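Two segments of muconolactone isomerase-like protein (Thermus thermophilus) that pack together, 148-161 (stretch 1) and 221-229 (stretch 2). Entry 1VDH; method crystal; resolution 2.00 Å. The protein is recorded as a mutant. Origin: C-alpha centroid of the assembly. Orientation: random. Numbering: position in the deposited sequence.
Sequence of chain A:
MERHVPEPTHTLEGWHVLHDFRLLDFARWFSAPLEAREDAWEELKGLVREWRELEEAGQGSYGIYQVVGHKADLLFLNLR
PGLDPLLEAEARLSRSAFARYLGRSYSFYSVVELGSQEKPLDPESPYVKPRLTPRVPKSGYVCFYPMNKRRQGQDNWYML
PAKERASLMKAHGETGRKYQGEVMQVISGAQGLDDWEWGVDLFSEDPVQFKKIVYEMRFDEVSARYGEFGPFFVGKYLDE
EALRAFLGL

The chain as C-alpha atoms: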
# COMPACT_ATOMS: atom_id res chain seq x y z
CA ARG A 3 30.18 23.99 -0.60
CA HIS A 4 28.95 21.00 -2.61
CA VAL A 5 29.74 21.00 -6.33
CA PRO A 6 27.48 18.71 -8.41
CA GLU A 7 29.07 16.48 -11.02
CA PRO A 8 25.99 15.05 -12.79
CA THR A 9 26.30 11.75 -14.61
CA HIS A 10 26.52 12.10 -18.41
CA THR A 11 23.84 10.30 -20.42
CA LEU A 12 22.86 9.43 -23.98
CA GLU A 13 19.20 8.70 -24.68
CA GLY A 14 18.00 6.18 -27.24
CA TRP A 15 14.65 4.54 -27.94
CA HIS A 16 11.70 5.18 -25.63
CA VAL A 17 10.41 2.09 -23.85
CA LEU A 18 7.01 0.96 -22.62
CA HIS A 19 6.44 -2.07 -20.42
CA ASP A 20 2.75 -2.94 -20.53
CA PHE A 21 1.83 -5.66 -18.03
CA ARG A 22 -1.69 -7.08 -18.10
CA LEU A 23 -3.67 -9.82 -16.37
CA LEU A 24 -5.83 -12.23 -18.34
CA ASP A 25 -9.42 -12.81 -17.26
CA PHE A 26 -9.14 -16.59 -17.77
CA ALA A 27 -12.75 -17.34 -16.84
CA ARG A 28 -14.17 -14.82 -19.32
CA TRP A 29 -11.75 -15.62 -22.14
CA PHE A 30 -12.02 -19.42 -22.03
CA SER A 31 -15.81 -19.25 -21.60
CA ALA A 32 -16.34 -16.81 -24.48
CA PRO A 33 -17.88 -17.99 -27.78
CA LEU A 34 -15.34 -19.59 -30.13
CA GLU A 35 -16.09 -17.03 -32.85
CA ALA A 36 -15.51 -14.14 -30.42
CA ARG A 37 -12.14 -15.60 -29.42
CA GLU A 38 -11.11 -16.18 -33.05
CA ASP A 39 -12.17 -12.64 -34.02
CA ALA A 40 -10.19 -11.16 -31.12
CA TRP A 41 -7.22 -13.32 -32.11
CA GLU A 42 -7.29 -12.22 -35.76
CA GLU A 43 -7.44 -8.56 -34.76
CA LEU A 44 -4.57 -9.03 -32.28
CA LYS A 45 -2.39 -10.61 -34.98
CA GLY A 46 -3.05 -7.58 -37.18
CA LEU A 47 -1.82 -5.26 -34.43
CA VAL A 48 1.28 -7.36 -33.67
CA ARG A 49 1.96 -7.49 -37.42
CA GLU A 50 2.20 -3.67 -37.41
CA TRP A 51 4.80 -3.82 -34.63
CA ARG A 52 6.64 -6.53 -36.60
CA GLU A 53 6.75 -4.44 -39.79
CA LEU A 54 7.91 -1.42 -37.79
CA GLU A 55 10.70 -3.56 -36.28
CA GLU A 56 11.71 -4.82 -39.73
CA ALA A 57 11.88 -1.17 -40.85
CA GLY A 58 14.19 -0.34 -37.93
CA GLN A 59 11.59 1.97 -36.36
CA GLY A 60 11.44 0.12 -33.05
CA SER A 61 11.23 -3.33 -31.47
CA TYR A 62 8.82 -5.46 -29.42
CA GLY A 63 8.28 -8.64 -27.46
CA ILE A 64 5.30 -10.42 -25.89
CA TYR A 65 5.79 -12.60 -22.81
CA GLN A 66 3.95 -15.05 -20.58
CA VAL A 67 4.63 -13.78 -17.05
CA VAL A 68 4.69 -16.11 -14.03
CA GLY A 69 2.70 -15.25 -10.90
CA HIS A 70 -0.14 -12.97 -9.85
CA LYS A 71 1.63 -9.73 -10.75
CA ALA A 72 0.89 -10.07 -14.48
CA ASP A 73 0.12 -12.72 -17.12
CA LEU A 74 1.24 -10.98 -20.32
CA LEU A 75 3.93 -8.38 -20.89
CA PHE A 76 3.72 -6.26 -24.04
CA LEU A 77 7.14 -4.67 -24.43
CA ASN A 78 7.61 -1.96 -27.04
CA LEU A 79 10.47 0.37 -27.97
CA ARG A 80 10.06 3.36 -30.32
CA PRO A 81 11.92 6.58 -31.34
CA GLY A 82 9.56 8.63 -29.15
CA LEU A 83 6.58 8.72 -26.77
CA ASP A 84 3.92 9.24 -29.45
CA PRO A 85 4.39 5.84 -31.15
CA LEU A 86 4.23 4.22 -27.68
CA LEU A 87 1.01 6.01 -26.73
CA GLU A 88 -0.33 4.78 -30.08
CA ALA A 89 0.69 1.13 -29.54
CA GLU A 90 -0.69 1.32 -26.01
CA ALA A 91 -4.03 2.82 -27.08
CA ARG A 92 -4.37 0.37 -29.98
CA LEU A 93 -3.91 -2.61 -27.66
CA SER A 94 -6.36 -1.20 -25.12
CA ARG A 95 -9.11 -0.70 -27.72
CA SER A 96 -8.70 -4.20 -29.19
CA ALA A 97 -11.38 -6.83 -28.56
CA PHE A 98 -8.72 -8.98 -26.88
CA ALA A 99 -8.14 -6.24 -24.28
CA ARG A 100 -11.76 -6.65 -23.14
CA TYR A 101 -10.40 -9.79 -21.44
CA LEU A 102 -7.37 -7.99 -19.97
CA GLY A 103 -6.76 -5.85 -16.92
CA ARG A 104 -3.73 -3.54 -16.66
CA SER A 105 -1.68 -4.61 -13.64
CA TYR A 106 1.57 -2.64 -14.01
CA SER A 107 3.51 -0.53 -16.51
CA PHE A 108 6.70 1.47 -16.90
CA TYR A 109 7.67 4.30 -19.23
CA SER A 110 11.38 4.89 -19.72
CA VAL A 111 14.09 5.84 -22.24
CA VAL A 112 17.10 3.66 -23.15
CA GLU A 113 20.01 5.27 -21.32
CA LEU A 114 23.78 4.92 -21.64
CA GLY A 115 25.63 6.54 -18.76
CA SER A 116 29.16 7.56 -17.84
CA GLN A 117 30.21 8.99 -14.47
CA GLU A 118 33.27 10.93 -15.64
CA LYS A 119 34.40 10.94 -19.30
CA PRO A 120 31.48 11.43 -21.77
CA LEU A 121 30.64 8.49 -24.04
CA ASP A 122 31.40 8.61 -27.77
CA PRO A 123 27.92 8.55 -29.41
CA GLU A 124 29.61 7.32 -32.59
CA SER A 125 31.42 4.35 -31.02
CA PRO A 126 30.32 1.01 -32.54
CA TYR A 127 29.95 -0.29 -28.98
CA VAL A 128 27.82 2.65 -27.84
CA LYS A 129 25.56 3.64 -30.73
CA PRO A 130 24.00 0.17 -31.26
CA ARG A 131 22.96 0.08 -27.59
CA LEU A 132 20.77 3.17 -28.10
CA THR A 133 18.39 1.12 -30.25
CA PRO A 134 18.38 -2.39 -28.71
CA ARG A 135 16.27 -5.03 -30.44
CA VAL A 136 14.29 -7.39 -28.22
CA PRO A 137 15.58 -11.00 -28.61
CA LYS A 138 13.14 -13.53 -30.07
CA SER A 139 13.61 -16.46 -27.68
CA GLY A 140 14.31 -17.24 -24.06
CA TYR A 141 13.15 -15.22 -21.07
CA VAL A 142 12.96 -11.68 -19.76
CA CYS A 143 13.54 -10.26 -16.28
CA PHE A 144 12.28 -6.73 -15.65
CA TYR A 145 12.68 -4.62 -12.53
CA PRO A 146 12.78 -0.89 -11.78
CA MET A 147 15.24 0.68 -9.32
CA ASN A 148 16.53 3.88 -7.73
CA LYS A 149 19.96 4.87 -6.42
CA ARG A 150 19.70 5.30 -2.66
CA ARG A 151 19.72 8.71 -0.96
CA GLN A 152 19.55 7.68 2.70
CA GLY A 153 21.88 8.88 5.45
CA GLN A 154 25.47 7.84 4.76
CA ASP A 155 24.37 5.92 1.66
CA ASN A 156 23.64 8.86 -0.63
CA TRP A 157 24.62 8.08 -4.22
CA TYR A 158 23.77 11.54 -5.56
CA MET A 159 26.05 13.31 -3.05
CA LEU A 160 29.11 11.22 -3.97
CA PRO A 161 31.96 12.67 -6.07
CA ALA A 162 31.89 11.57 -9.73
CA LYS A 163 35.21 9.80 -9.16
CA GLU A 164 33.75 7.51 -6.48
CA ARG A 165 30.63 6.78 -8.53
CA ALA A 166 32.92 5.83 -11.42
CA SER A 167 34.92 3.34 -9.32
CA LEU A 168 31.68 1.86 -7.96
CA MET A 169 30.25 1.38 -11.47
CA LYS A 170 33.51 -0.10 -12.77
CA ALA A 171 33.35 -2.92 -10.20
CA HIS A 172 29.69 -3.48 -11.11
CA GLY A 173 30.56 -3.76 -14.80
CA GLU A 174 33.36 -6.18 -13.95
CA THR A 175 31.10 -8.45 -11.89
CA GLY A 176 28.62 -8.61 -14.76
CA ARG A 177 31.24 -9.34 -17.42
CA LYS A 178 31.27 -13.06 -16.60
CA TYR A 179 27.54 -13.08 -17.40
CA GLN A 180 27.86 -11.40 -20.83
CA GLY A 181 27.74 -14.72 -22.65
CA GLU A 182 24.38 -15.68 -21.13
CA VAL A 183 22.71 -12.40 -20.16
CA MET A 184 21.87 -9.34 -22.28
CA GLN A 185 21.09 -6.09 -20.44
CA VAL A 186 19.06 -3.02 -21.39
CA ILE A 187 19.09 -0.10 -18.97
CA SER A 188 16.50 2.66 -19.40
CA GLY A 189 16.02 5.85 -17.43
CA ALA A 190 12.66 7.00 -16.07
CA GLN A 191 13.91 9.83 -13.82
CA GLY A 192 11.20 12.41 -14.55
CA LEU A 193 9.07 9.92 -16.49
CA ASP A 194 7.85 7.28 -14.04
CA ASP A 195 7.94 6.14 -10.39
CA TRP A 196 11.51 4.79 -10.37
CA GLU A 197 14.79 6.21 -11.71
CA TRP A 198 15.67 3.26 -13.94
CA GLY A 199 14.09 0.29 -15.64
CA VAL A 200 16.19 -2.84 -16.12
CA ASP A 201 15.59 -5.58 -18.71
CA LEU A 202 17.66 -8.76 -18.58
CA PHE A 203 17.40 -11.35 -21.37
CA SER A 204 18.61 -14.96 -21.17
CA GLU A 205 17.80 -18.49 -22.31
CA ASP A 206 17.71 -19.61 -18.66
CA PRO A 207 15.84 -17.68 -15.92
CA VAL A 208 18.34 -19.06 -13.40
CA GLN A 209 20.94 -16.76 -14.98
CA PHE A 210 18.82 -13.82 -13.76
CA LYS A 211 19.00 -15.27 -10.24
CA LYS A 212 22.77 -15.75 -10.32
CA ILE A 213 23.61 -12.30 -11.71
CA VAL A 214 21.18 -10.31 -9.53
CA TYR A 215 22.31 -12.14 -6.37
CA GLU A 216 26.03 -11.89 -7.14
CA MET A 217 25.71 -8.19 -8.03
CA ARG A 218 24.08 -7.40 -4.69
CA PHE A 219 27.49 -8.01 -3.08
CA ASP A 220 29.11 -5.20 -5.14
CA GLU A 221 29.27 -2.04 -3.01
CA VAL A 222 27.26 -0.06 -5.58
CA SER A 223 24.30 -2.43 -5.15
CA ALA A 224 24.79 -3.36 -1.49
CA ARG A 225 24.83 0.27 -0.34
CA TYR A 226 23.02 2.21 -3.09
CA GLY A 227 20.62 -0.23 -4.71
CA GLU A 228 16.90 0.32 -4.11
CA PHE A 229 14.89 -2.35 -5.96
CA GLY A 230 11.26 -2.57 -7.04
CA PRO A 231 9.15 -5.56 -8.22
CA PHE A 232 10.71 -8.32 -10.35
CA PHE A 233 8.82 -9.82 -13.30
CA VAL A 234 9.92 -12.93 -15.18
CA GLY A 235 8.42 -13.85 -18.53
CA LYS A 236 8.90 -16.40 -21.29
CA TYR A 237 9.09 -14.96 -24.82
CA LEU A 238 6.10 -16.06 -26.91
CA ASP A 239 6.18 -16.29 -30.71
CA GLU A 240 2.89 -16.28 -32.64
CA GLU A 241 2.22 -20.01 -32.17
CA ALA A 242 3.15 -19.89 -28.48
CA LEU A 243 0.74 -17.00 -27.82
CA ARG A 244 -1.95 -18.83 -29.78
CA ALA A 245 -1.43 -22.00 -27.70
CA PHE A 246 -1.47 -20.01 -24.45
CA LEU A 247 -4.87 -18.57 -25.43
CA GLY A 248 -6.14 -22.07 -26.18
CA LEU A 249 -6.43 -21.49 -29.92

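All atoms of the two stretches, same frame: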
# COMPACT_ATOMS: atom_id res chain seq x y z
N ASN A 148 16.06 2.53 -8.03
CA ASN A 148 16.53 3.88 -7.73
C ASN A 148 17.93 3.73 -7.14
O ASN A 148 18.33 2.63 -6.75
CB ASN A 148 15.71 4.55 -6.62
CG ASN A 148 14.25 4.73 -6.97
OD1 ASN A 148 13.39 4.67 -6.10
ND2 ASN A 148 13.98 4.99 -8.24
N LYS A 149 18.65 4.84 -7.06
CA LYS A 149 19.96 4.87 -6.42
C LYS A 149 19.64 5.54 -5.09
O LYS A 149 19.06 6.62 -5.04
CB LYS A 149 20.97 5.68 -7.24
CG LYS A 149 21.76 4.84 -8.25
CD LYS A 149 22.76 3.93 -7.55
CE LYS A 149 23.67 3.21 -8.56
NZ LYS A 149 22.92 2.24 -9.42
N ARG A 150 19.98 4.84 -4.01
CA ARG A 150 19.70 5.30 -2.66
C ARG A 150 20.23 6.68 -2.27
O ARG A 150 21.32 7.09 -2.67
CB ARG A 150 20.19 4.24 -1.66
CG ARG A 150 19.90 4.54 -0.21
CD ARG A 150 20.43 3.44 0.69
NE ARG A 150 19.69 2.19 0.55
CZ ARG A 150 20.08 1.03 1.07
NH1 ARG A 150 19.34 -0.06 0.90
NH2 ARG A 150 21.24 0.94 1.72
N ARG A 151 19.41 7.39 -1.49
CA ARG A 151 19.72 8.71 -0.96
C ARG A 151 19.28 8.68 0.50
O ARG A 151 18.35 9.39 0.89
CB ARG A 151 18.95 9.80 -1.72
CG ARG A 151 19.37 10.00 -3.18
CD ARG A 151 18.51 11.05 -3.88
NE ARG A 151 17.09 10.69 -3.85
CZ ARG A 151 16.15 11.36 -3.18
NH1 ARG A 151 14.89 10.95 -3.21
NH2 ARG A 151 16.48 12.44 -2.48
N GLN A 152 19.90 7.81 1.29
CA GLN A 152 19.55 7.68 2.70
C GLN A 152 20.78 7.75 3.60
O GLN A 152 21.70 6.94 3.46
CB GLN A 152 18.83 6.34 2.95
CG GLN A 152 17.58 6.08 2.10
CD GLN A 152 16.42 7.04 2.39
OE1 GLN A 152 15.61 7.32 1.52
NE2 GLN A 152 16.34 7.52 3.63
N GLY A 153 20.77 8.71 4.52
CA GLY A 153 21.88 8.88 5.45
C GLY A 153 23.25 8.89 4.81
O GLY A 153 23.53 9.69 3.92
N GLN A 154 24.10 7.97 5.26
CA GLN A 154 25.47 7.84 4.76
C GLN A 154 25.54 7.18 3.38
O GLN A 154 26.59 7.17 2.74
CB GLN A 154 26.33 7.04 5.76
CG GLN A 154 26.37 7.63 7.17
CD GLN A 154 27.07 8.97 7.23
OE1 GLN A 154 26.44 10.02 7.08
NE2 GLN A 154 28.38 8.94 7.47
N ASP A 155 24.44 6.56 2.97
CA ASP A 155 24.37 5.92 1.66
C ASP A 155 23.61 6.84 0.71
O ASP A 155 22.43 6.62 0.43
CB ASP A 155 23.65 4.57 1.75
CG ASP A 155 24.34 3.58 2.68
OD1 ASP A 155 23.66 2.66 3.16
OD2 ASP A 155 25.57 3.71 2.91
N ASN A 156 24.27 7.92 0.28
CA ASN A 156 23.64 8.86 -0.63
C ASN A 156 24.44 8.92 -1.92
O ASN A 156 25.45 9.63 -2.03
CB ASN A 156 23.51 10.25 0.00
CG ASN A 156 22.54 11.14 -0.76
OD1 ASN A 156 21.64 11.75 -0.17
ND2 ASN A 156 22.70 11.21 -2.07
N TRP A 157 23.98 8.17 -2.91
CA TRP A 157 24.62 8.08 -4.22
C TRP A 157 24.81 9.43 -4.91
O TRP A 157 25.88 9.73 -5.43
CB TRP A 157 23.80 7.15 -5.12
CG TRP A 157 24.29 7.09 -6.54
CD1 TRP A 157 23.78 7.75 -7.61
CD2 TRP A 157 25.36 6.27 -7.03
NE1 TRP A 157 24.47 7.40 -8.75
CE2 TRP A 157 25.44 6.49 -8.43
CE3 TRP A 157 26.26 5.38 -6.44
CZ2 TRP A 157 26.38 5.84 -9.24
CZ3 TRP A 157 27.20 4.73 -7.25
CH2 TRP A 157 27.24 4.97 -8.63
N TYR A 158 23.75 10.24 -4.90
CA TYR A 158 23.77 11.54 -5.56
C TYR A 158 24.69 12.60 -4.95
O TYR A 158 25.00 13.59 -5.60
CB TYR A 158 22.34 12.06 -5.72
CG TYR A 158 21.54 11.27 -6.72
CD1 TYR A 158 21.55 11.61 -8.07
CD2 TYR A 158 20.79 10.16 -6.32
CE1 TYR A 158 20.83 10.86 -9.01
CE2 TYR A 158 20.06 9.41 -7.25
CZ TYR A 158 20.09 9.77 -8.60
OH TYR A 158 19.37 9.03 -9.52
N MET A 159 25.14 12.37 -3.71
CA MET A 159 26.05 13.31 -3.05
C MET A 159 27.51 12.92 -3.25
O MET A 159 28.41 13.72 -2.97
CB MET A 159 25.74 13.40 -1.55
CG MET A 159 24.51 14.23 -1.21
SD MET A 159 24.66 15.94 -1.78
CE MET A 159 25.85 16.58 -0.57
N LEU A 160 27.75 11.71 -3.75
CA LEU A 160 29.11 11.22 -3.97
C LEU A 160 29.83 11.96 -5.09
O LEU A 160 29.20 12.54 -5.97
CB LEU A 160 29.08 9.74 -4.35
CG LEU A 160 28.67 8.68 -3.33
CD1 LEU A 160 28.60 7.34 -4.03
CD2 LEU A 160 29.68 8.65 -2.18
N PRO A 161 31.17 12.00 -5.02
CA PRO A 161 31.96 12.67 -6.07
C PRO A 161 31.86 11.77 -7.30
O PRO A 161 31.70 10.55 -7.17
CB PRO A 161 33.38 12.62 -5.50
CG PRO A 161 33.17 12.62 -4.02
CD PRO A 161 32.02 11.66 -3.87
N GLU A 221 29.62 -3.18 -3.85
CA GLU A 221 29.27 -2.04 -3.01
C GLU A 221 28.18 -1.14 -3.60
O GLU A 221 27.29 -0.68 -2.89
CB GLU A 221 30.50 -1.21 -2.65
CG GLU A 221 30.20 -0.10 -1.64
CD GLU A 221 31.44 0.59 -1.08
OE1 GLU A 221 32.57 0.08 -1.29
OE2 GLU A 221 31.29 1.63 -0.42
N VAL A 222 28.24 -0.91 -4.92
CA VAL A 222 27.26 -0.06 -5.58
C VAL A 222 25.83 -0.55 -5.34
O VAL A 222 24.93 0.25 -5.08
CB VAL A 222 27.55 0.06 -7.10
CG1 VAL A 222 27.44 -1.29 -7.79
CG2 VAL A 222 26.60 1.07 -7.73
N SER A 223 25.62 -1.87 -5.38
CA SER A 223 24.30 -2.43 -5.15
C SER A 223 24.00 -2.58 -3.66
O SER A 223 22.93 -2.20 -3.19
CB SER A 223 24.15 -3.79 -5.84
OG SER A 223 24.41 -3.69 -7.24
N ALA A 224 24.95 -3.14 -2.92
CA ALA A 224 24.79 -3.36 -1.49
C ALA A 224 24.42 -2.10 -0.70
O ALA A 224 23.54 -2.14 0.16
CB ALA A 224 26.05 -4.01 -0.90
N ARG A 225 25.08 -0.99 -1.03
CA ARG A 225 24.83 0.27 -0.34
C ARG A 225 23.87 1.24 -1.03
O ARG A 225 23.16 1.99 -0.35
CB ARG A 225 26.15 1.01 -0.06
CG ARG A 225 27.03 0.38 1.01
CD ARG A 225 28.28 1.23 1.27
NE ARG A 225 27.95 2.57 1.75
CZ ARG A 225 28.85 3.53 1.98
NH1 ARG A 225 30.14 3.30 1.78
NH2 ARG A 225 28.45 4.72 2.42
N TYR A 226 23.85 1.25 -2.36
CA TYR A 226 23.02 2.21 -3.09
C TYR A 226 21.87 1.66 -3.93
O TYR A 226 21.13 2.43 -4.55
CB TYR A 226 23.91 3.10 -3.95
CG TYR A 226 25.08 3.70 -3.19
CD1 TYR A 226 24.92 4.86 -2.43
CD2 TYR A 226 26.33 3.09 -3.22
CE1 TYR A 226 25.99 5.39 -1.71
CE2 TYR A 226 27.40 3.61 -2.50
CZ TYR A 226 27.22 4.76 -1.75
OH TYR A 226 28.27 5.27 -1.03
N GLY A 227 21.70 0.35 -3.94
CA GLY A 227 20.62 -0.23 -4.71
C GLY A 227 19.28 -0.24 -3.99
O GLY A 227 19.18 -0.68 -2.84
N GLU A 228 18.26 0.29 -4.65
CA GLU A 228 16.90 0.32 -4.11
C GLU A 228 16.09 -0.35 -5.22
O GLU A 228 15.91 0.22 -6.29
CB GLU A 228 16.47 1.77 -3.90
CG GLU A 228 15.23 1.94 -3.07
CD GLU A 228 14.99 3.40 -2.73
OE1 GLU A 228 15.83 3.99 -2.01
OE2 GLU A 228 13.96 3.95 -3.19
N PHE A 229 15.61 -1.56 -4.95
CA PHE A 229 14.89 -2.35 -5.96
C PHE A 229 13.37 -2.45 -5.84
O PHE A 229 12.83 -2.54 -4.74
CB PHE A 229 15.49 -3.75 -6.02
CG PHE A 229 16.99 -3.76 -6.16
CD1 PHE A 229 17.58 -3.64 -7.41
CD2 PHE A 229 17.80 -3.84 -5.03
CE1 PHE A 229 18.97 -3.60 -7.54
CE2 PHE A 229 19.19 -3.80 -5.15
CZ PHE A 229 19.78 -3.68 -6.41
O HOH W 1 22.73 0.28 -7.07
O HOH W 2 16.70 6.50 -0.99

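The most unusual feature of this contact is a charged network built around one carboxylate: Asp155 takes arginines from both stretches, one on each oxygen. Asp155 OD2 lies 2.9 Å from Arg225 NE and 3.1 Å from Arg225 NH2, a salt bridge across the contact in which the acid meets the guanidinium edge, near its plane. Asp155 OD1 accepts a weak hydrogen bond from Arg150 NH2 at 3.3 Å, part of a salt bridge within stretch 1. Arginine suits this place because its several N-H groups can serve different acceptors: Arg225 NH1 also bridges back to Glu221 OE2 at 3.0 Å, one helical turn earlier.

The backbones join where the helix of stretch 2 gives way to a strand. Asn148 and Glu228 form an antiparallel pair, with Asn148 N to Glu228 O at 2.9 Å and Glu228 N to Asn148 O at 3.1 Å. Arg150 N extends the ladder to Tyr226 O at 2.7 Å, nearly straight at 172°; the same carbonyl receives a CA-H contact from Lys149 CA at 3.3 Å. Gly227, the first residue to leave helical geometry, faces Lys149; a CB here would clash with Phe229 CZ.

Tyr226 has more surface covered by the other stretch than any other residue here. Its broad ring receives the edge of Trp157 on one face, with planes at 62°, while Trp157 CB packs 3.7 Å from Tyr226 CD1 and Leu160 CD1 lies 3.7 Å from Tyr226 CZ. The compact, branched Val222 adds apolar contact, its CG2 lying 3.7 Å from Trp157 CZ3.

Waters complete the join. One accepts from Lys149 NZ, whose long chain packs against Val222, with Lys149 CE 3.7 Å from Val222 CG2, and donates to Val222 O; another accepts from Arg151 N and donates to Gln152 OE1 and Glu228 OE1.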